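Local structure of CT263 (Chlamydia trachomatis, 4QAS) at residues R21-L25 with F26-L30; D141-G144 with F145-A148; D174-K177 with N178-K182. The protein probably hydrolyses futalosine as a nucleosidase of the MTAN type, a step of the futalosine route to menaquinone. The protein carries 1 engineered substitution. All coordinates share one frame; numbering follows the deposited sequence. Where two conformers were deposited one is given.

Overall arrangement
Contacts 1, 2 and 3 follow one another along the chain without interleaving, and each marks an end of a helix packed around the mixed sheet. Contact 1 is the exit from helix 16-25, contact 2 the entry to helix 144-153, and contact 3 the junction of helices 173-178 and 180-197. Their centres are about 23 Å apart for contacts 1 and 2 and about 21 Å for the other two pairs. Contacts 1 and 3 touch, R21 CG packing on V181 O at 3.8 Å, and both meet the second subunit at the dimer interface. Contact 2, its centre about 8 Å from the centre of the chain, lies inside, near the probable nucleoside site.

Contact 1 of 3, residues R21-L25 with F26-L30; sequences RTLSL and FPFSL
The F28 ring has the CD2 methyl of L23 over one face, a CH-pi contact of 4.2 Å from CD2 to the ring centroid, while the carbonyl oxygens of T22 and L23 lie at its edge, in the ring plane. Over one face of the F26 ring sits L25 O. Between the two rings the chain leaves helix 16-25 through an inverse gamma turn centred on P27, closed by a weak 2.8 Å bond from F28 N to F26 O. After the turn F28 folds back against T22 and L23. With its CG anti to the carbonyl carbon (chi1 -73°), it brings CE2 to 3.5 Å from T22 O, and the F28 and L23 side chains cross at about a right angle. F26 instead follows L25, whose CB is 3.7 Å from F26 CD2. Y195 of helix 180-197 meets the F26 ring edge-to-face, L45 of strand 43-49 touches it too, and L45 and V47 take F28. At the dimer interface S24 OG is hydrogen-bonded to S24 O of the second subunit, and L25 O to Q185 NE2 of that subunit. Inside the bend L23 O and F26 O, both acceptors, come within 3.1 Å.

Contact 2 of 3, residues D141-G144 with F145-A148; sequences DMEG and FFIA
I147 and A148 close the first turn of helix 144-153 onto E143 and G144, whose carbonyl oxygens take their backbone N-H groups. Ahead of this turn, D141 makes a capping bond: its OD2 accepts weakly from G144 N at 2.9 Å, with an N-H...O angle of only 127°. The same carboxylate is salt-bridged through OD2 to K162 and bonded through OD1 to S124 OG, which also pairs with F145 N. Its negative charge at the helix start would probably suit the helix dipole. M142 turns its side chain to the surface, and a water 2.7 Å from M142 O accepts from F146 N at 2.9 Å. E143 does most of the side-chain touching. Its chain bends at chi2 (-63°) to run beside F146 in the same direction, bringing OE1 to 3.6 Å from F146 CD2, with the carboxylate and ring planes steeply inclined. E143 O receives I147 N at 3.0 Å, while I147 CG1 packs 3.3 Å from that oxygen and I147 CD1 reaches E143 CB at 4.0 Å. G144 O accepts from A148 N at 3.0 Å in a nearly straight bond of 172°. Each N-H from G144 to A148 thus has a partner: carboxylate, serine hydroxyl, water and two carbonyls. In MTAN relatives the matching Met-Glu pair lines the nucleoside pocket, so M142 and E143 probably lie at the substrate site here. The turn joins strand 139-141, held by backbone bonds to T123 and V125, to a helix whose F145 packs on strands 90-99 and 106-110 and whose I147 meets W72 and N74 of strand 71-80.

Contact 3 of 3, residues D174-K177 with N178-K182; sequences DFLK and NNKVK. With SO4 (sulfate ion), chain C.
N179 folds its amide back over F175 and donates ND2 to F175 O at 2.9 Å, with an N-H...O angle of 163°. The donor lies in the carbonyl plane, on a lone pair, and the oxygen almost in the amide plane. The same nitrogen rests 3.2 Å above the middle of the F175 ring, the amide stacked on the ring with 21° between planes. With CG anti to the carbonyl carbon (chi1 -73°) N179 swings its amide toward F175; the bond to F175 O and the ring face hold its rotation. Helix 173-178 ends alongside: N178 N bonds to D174 O at 3.0 Å and weakly to F175 O, N179 N weakly to L176 O. Two waters bridge K177 O to K180, one accepting from K180 N and the other from K180 NZ at 2.9 Å. The extended K180 chain runs past L176 O, its CG 3.3 Å away. K182 NZ donates to O3 of a sulfate, probably from the crystallisation liquor, at 3.3 Å; the ion is also bonded to E41 N of the second subunit. N179 is the N-cap residue of helix 180-197, though its side chain caps nothing there. The junction of the two helices packs on the sheet through L176, on F77 of strand 71-80 and on S165 and the engineered N166 of strand 158-167, and F175 covers L87 and L88.

Contact 1 of 3, residues R21-L25 with F26-L30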
loop_
_atom_site.group_PDB
_atom_site.type_symbol
_atom_site.label_atom_id
_atom_site.label_comp_id
_atom_site.label_asym_id
_atom_site.label_seq_id
_atom_site.Cartn_x
_atom_site.Cartn_y
_atom_site.Cartn_z
ATOM N N ARG A 21 -6.181 -6.265 4.351
ATOM C CA ARG A 21 -5.416 -5.672 3.251
ATOM C C ARG A 21 -4.189 -4.926 3.754
ATOM O O ARG A 21 -3.161 -4.915 3.077
ATOM C CB ARG A 21 -6.302 -4.803 2.361
ATOM C CG ARG A 21 -7.453 -5.565 1.683
ATOM C CD ARG A 21 -7.013 -6.741 0.820
ATOM N NE ARG A 21 -5.904 -6.401 -0.036
ATOM C CZ ARG A 21 -5.099 -7.277 -0.598
ATOM N NH1 ARG A 21 -5.403 -8.559 -0.561
ATOM N NH2 ARG A 21 -4.046 -6.886 -1.300
ATOM N N THR A 22 -4.234 -4.368 4.958
ATOM C CA THR A 22 -3.026 -3.779 5.523
ATOM C C THR A 22 -1.968 -4.837 5.799
ATOM O O THR A 22 -0.776 -4.609 5.559
ATOM C CB THR A 22 -3.364 -3.005 6.793
ATOM O OG1 THR A 22 -4.203 -1.889 6.446
ATOM C CG2 THR A 22 -2.107 -2.477 7.459
ATOM N N LEU A 23 -2.378 -6.015 6.261
ATOM C CA LEU A 23 -1.431 -7.084 6.504
ATOM C C LEU A 23 -0.809 -7.587 5.212
ATOM O O LEU A 23 0.299 -8.125 5.257
ATOM C CB LEU A 23 -2.103 -8.218 7.264
ATOM C CG LEU A 23 -2.458 -7.932 8.738
ATOM C CD1 LEU A 23 -3.351 -9.025 9.284
ATOM C CD2 LEU A 23 -1.199 -7.806 9.557
ATOM N N SER A 24 -1.463 -7.383 4.060
ATOM C CA SER A 24 -0.866 -7.738 2.780
ATOM C C SER A 24 0.146 -6.700 2.291
ATOM O O SER A 24 0.974 -7.018 1.451
ATOM C CB SER A 24 -1.984 -7.930 1.752
ATOM O OG SER A 24 -1.478 -8.510 0.594
ATOM N N LEU A 25 0.080 -5.468 2.778
ATOM C CA LEU A 25 0.924 -4.392 2.247
ATOM C C LEU A 25 2.391 -4.563 2.565
ATOM O O LEU A 25 3.232 -4.055 1.829
ATOM C CB LEU A 25 0.550 -3.074 2.885
ATOM C CG LEU A 25 -0.732 -2.409 2.538
ATOM C CD1 LEU A 25 -0.706 -1.035 3.274
ATOM C CD2 LEU A 25 -0.859 -2.238 1.052
ATOM N N PHE A 26 2.723 -5.200 3.695
ATOM C CA PHE A 26 4.089 -5.374 4.153
ATOM C C PHE A 26 4.316 -6.842 4.466
ATOM O O PHE A 26 3.356 -7.549 4.819
ATOM C CB PHE A 26 4.361 -4.542 5.423
ATOM C CG PHE A 26 4.082 -3.096 5.262
ATOM C CD1 PHE A 26 5.009 -2.264 4.652
ATOM C CD2 PHE A 26 2.916 -2.567 5.713
ATOM C CE1 PHE A 26 4.744 -0.923 4.497
ATOM C CE2 PHE A 26 2.648 -1.237 5.568
ATOM C CZ PHE A 26 3.582 -0.409 4.956
ATOM N N PRO A 27 5.528 -7.300 4.388
ATOM C CA PRO A 27 5.824 -8.720 4.696
ATOM C C PRO A 27 5.935 -8.939 6.204
ATOM O O PRO A 27 6.999 -9.203 6.757
ATOM C CB PRO A 27 7.138 -8.965 3.937
ATOM C CG PRO A 27 7.793 -7.641 3.907
ATOM C CD PRO A 27 6.700 -6.639 3.775
ATOM N N PHE A 28 4.798 -8.809 6.883
ATOM C CA PHE A 28 4.735 -9.026 8.323
ATOM C C PHE A 28 5.069 -10.468 8.668
ATOM O O PHE A 28 4.867 -11.392 7.874
ATOM C CB PHE A 28 3.316 -8.770 8.818
ATOM C CG PHE A 28 2.914 -7.318 8.854
ATOM C CD1 PHE A 28 3.308 -6.500 9.888
ATOM C CD2 PHE A 28 2.116 -6.779 7.871
ATOM C CE1 PHE A 28 2.941 -5.183 9.933
ATOM C CE2 PHE A 28 1.731 -5.454 7.919
ATOM C CZ PHE A 28 2.137 -4.664 8.952
ATOM N N SER A 29 5.556 -10.659 9.882
ATOM C CA SER A 29 5.728 -11.977 10.464
ATOM C C SER A 29 4.994 -12.010 11.796
ATOM O O SER A 29 4.746 -10.970 12.408
ATOM C CB SER A 29 7.207 -12.300 10.666
ATOM O OG SER A 29 7.824 -11.345 11.507
ATOM N N LEU A 30 4.578 -13.207 12.191
ATOM C CA LEU A 30 4.019 -13.429 13.519
ATOM C C LEU A 30 5.178 -13.638 14.476
ATOM O O LEU A 30 6.021 -14.501 14.240
ATOM C CB LEU A 30 3.136 -14.673 13.500
ATOM C CG LEU A 30 2.345 -14.929 14.780
ATOM C CD1 LEU A 30 1.296 -13.844 14.966
ATOM C CD2 LEU A 30 1.702 -16.307 14.758
#

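Contact 2 of 3, residues D141-G144 with F145-A148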
loop_
_atom_site.group_PDB
_atom_site.type_symbol
_atom_site.label_atom_id
_atom_site.label_comp_id
_atom_site.label_asym_id
_atom_site.label_seq_id
_atom_site.Cartn_x
_atom_site.Cartn_y
_atom_site.Cartn_z
ATOM N N ASP A 141 -19.044 3.044 15.335
ATOM C CA ASP A 141 -18.273 1.810 15.357
ATOM C C ASP A 141 -18.515 1.155 16.713
ATOM O O ASP A 141 -19.422 1.514 17.469
ATOM C CB ASP A 141 -16.780 2.033 15.074
ATOM C CG ASP A 141 -16.028 2.628 16.267
ATOM O OD1 ASP A 141 -16.666 3.179 17.197
ATOM O OD2 ASP A 141 -14.759 2.547 16.281
ATOM N N MET A 142 -17.657 0.205 17.068
ATOM C CA MET A 142 -17.704 -0.429 18.377
ATOM C C MET A 142 -16.495 -0.131 19.255
ATOM O O MET A 142 -16.663 0.090 20.453
ATOM C CB MET A 142 -17.843 -1.947 18.209
ATOM C CG MET A 142 -19.155 -2.356 17.533
ATOM S SD MET A 142 -19.316 -4.123 17.195
ATOM C CE MET A 142 -18.886 -4.806 18.801
ATOM N N GLU A 143 -15.277 -0.144 18.706
ATOM C CA GLU A 143 -14.071 -0.189 19.524
ATOM C C GLU A 143 -13.312 1.125 19.647
ATOM O O GLU A 143 -12.386 1.194 20.453
ATOM C CB GLU A 143 -13.101 -1.253 18.967
ATOM C CG GLU A 143 -13.648 -2.661 18.968
ATOM C CD GLU A 143 -13.941 -3.189 20.360
ATOM O OE1 GLU A 143 -13.454 -2.596 21.344
ATOM O OE2 GLU A 143 -14.680 -4.193 20.477
ATOM N N GLY A 144 -13.673 2.160 18.901
ATOM C CA GLY A 144 -12.848 3.355 18.859
ATOM C C GLY A 144 -12.649 4.023 20.205
ATOM O O GLY A 144 -11.529 4.378 20.572
ATOM N N PHE A 145 -13.726 4.219 20.967
ATOM C CA PHE A 145 -13.541 4.903 22.238
ATOM C C PHE A 145 -12.658 4.081 23.174
ATOM O O PHE A 145 -11.750 4.608 23.813
ATOM C CB PHE A 145 -14.849 5.236 22.943
ATOM C CG PHE A 145 -14.609 6.021 24.192
ATOM C CD1 PHE A 145 -14.344 5.377 25.380
ATOM C CD2 PHE A 145 -14.565 7.408 24.172
ATOM C CE1 PHE A 145 -14.060 6.077 26.502
ATOM C CE2 PHE A 145 -14.310 8.126 25.296
ATOM C CZ PHE A 145 -14.055 7.463 26.487
ATOM N N PHE A 146 -12.935 2.770 23.272
ATOM C CA PHE A 146 -12.120 1.886 24.089
ATOM C C PHE A 146 -10.641 2.046 23.769
ATOM O O PHE A 146 -9.815 2.166 24.674
ATOM C CB PHE A 146 -12.577 0.443 23.859
ATOM C CG PHE A 146 -11.665 -0.587 24.459
ATOM C CD1 PHE A 146 -11.519 -0.652 25.824
ATOM C CD2 PHE A 146 -10.947 -1.477 23.664
ATOM C CE1 PHE A 146 -10.690 -1.579 26.424
ATOM C CE2 PHE A 146 -10.105 -2.419 24.259
ATOM C CZ PHE A 146 -9.980 -2.461 25.644
ATOM N N ILE A 147 -10.300 2.090 22.479
ATOM C CA ILE A 147 -8.898 2.166 22.093
ATOM C C ILE A 147 -8.313 3.518 22.480
ATOM O O ILE A 147 -7.204 3.595 23.004
ATOM C CB ILE A 147 -8.752 1.891 20.587
ATOM C CG1 ILE A 147 -9.183 0.453 20.279
ATOM C CG2 ILE A 147 -7.309 2.132 20.142
ATOM C CD1 ILE A 147 -9.419 0.172 18.806
ATOM N N ALA A 148 -9.035 4.608 22.176
ATOM C CA ALA A 148 -8.526 5.938 22.518
ATOM C C ALA A 148 -8.316 6.074 24.016
ATOM O O ALA A 148 -7.350 6.705 24.470
ATOM C CB ALA A 148 -9.489 7.020 22.049
HETATM O O HOH W 1 -15.454 1.494 22.452
#

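Contact 3 of 3, residues D174-K177 with N178-K182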
loop_
_atom_site.group_PDB
_atom_site.type_symbol
_atom_site.label_atom_id
_atom_site.label_comp_id
_atom_site.label_asym_id
_atom_site.label_seq_id
_atom_site.Cartn_x
_atom_site.Cartn_y
_atom_site.Cartn_z
ATOM N N ASP A 174 -26.272 -5.630 4.465
ATOM C CA ASP A 174 -25.749 -6.486 3.406
ATOM C C ASP A 174 -24.541 -5.863 2.728
ATOM O O ASP A 174 -23.610 -6.577 2.327
ATOM C CB ASP A 174 -26.837 -6.755 2.368
ATOM C CG ASP A 174 -27.774 -7.876 2.776
ATOM O OD1 ASP A 174 -27.315 -8.819 3.453
ATOM O OD2 ASP A 174 -28.972 -7.811 2.424
ATOM N N PHE A 175 -24.516 -4.540 2.608
ATOM C CA PHE A 175 -23.377 -3.896 1.967
ATOM C C PHE A 175 -22.089 -4.154 2.744
ATOM O O PHE A 175 -21.036 -4.433 2.154
ATOM C CB PHE A 175 -23.609 -2.397 1.815
ATOM C CG PHE A 175 -22.604 -1.732 0.935
ATOM C CD1 PHE A 175 -22.801 -1.673 -0.432
ATOM C CD2 PHE A 175 -21.451 -1.189 1.461
ATOM C CE1 PHE A 175 -21.867 -1.061 -1.251
ATOM C CE2 PHE A 175 -20.513 -0.607 0.644
ATOM C CZ PHE A 175 -20.724 -0.529 -0.708
ATOM N N LEU A 176 -22.150 -4.072 4.075
ATOM C CA LEU A 176 -21.004 -4.418 4.910
ATOM C C LEU A 176 -20.594 -5.864 4.688
ATOM O O LEU A 176 -19.415 -6.162 4.476
ATOM C CB LEU A 176 -21.376 -4.178 6.377
ATOM C CG LEU A 176 -20.404 -4.724 7.433
ATOM C CD1 LEU A 176 -19.001 -4.144 7.301
ATOM C CD2 LEU A 176 -20.966 -4.453 8.819
ATOM N N LYS A 177 -21.564 -6.772 4.687
ATOM C CA LYS A 177 -21.269 -8.186 4.507
ATOM C C LYS A 177 -20.537 -8.445 3.198
ATOM O O LYS A 177 -19.662 -9.314 3.137
ATOM C CB LYS A 177 -22.577 -8.968 4.542
ATOM C CG LYS A 177 -22.435 -10.444 4.193
ATOM C CD LYS A 177 -23.783 -11.146 4.150
ATOM C CE LYS A 177 -23.620 -12.644 3.939
ATOM N NZ LYS A 177 -24.919 -13.362 4.042
ATOM N N ASN A 178 -20.887 -7.715 2.139
ATOM C CA ASN A 178 -20.434 -8.025 0.790
ATOM C C ASN A 178 -19.238 -7.210 0.327
ATOM O O ASN A 178 -18.726 -7.467 -0.768
ATOM C CB ASN A 178 -21.569 -7.813 -0.206
ATOM C CG ASN A 178 -22.698 -8.797 -0.026
ATOM O OD1 ASN A 178 -22.488 -9.940 0.376
ATOM N ND2 ASN A 178 -23.913 -8.350 -0.316
ATOM N N ASN A 179 -18.776 -6.250 1.119
ATOM C CA ASN A 179 -17.731 -5.335 0.666
ATOM C C ASN A 179 -16.510 -5.292 1.585
ATOM O O ASN A 179 -15.751 -4.321 1.555
ATOM C CB ASN A 179 -18.321 -3.946 0.428
ATOM C CG ASN A 179 -19.160 -3.906 -0.814
ATOM O OD1 ASN A 179 -18.634 -3.767 -1.918
ATOM N ND2 ASN A 179 -20.464 -4.082 -0.660
ATOM N N LYS A 180 -16.297 -6.323 2.383
ATOM C CA LYS A 180 -15.206 -6.270 3.353
ATOM C C LYS A 180 -13.832 -6.139 2.710
ATOM O O LYS A 180 -12.981 -5.431 3.254
ATOM C CB LYS A 180 -15.251 -7.448 4.304
ATOM C CG LYS A 180 -16.457 -7.369 5.227
ATOM C CD LYS A 180 -16.472 -8.458 6.276
ATOM C CE LYS A 180 -17.765 -8.390 7.077
ATOM N NZ LYS A 180 -18.132 -9.697 7.672
ATOM N N VAL A 181 -13.603 -6.733 1.545
ATOM C CA VAL A 181 -12.295 -6.586 0.901
ATOM C C VAL A 181 -12.081 -5.146 0.445
ATOM O O VAL A 181 -11.028 -4.547 0.723
ATOM C CB VAL A 181 -12.119 -7.596 -0.246
ATOM C CG1 VAL A 181 -10.832 -7.300 -1.041
ATOM C CG2 VAL A 181 -12.034 -9.007 0.333
ATOM N N LYS A 182 -13.067 -4.558 -0.255
ATOM C CA LYS A 182 -12.949 -3.169 -0.697
ATOM C C LYS A 182 -12.738 -2.242 0.479
ATOM O O LYS A 182 -11.946 -1.296 0.409
ATOM C CB LYS A 182 -14.221 -2.737 -1.448
ATOM C CG LYS A 182 -14.312 -3.222 -2.882
ATOM C CD LYS A 182 -15.540 -2.626 -3.562
ATOM C CE LYS A 182 -15.750 -3.212 -4.938
ATOM N NZ LYS A 182 -17.010 -2.715 -5.546
HETATM S S SO4 C . -15.425 0.679 -6.685
HETATM O O1 SO4 C . -15.082 2.097 -6.792
HETATM O O2 SO4 C . -14.383 -0.008 -5.924
HETATM O O3 SO4 C . -16.696 0.523 -5.984
HETATM O O4 SO4 C . -15.535 0.097 -8.022
HETATM O O HOH W 2 -17.234 -9.172 2.039
HETATM O O HOH W 3 -18.927 -11.109 5.235
#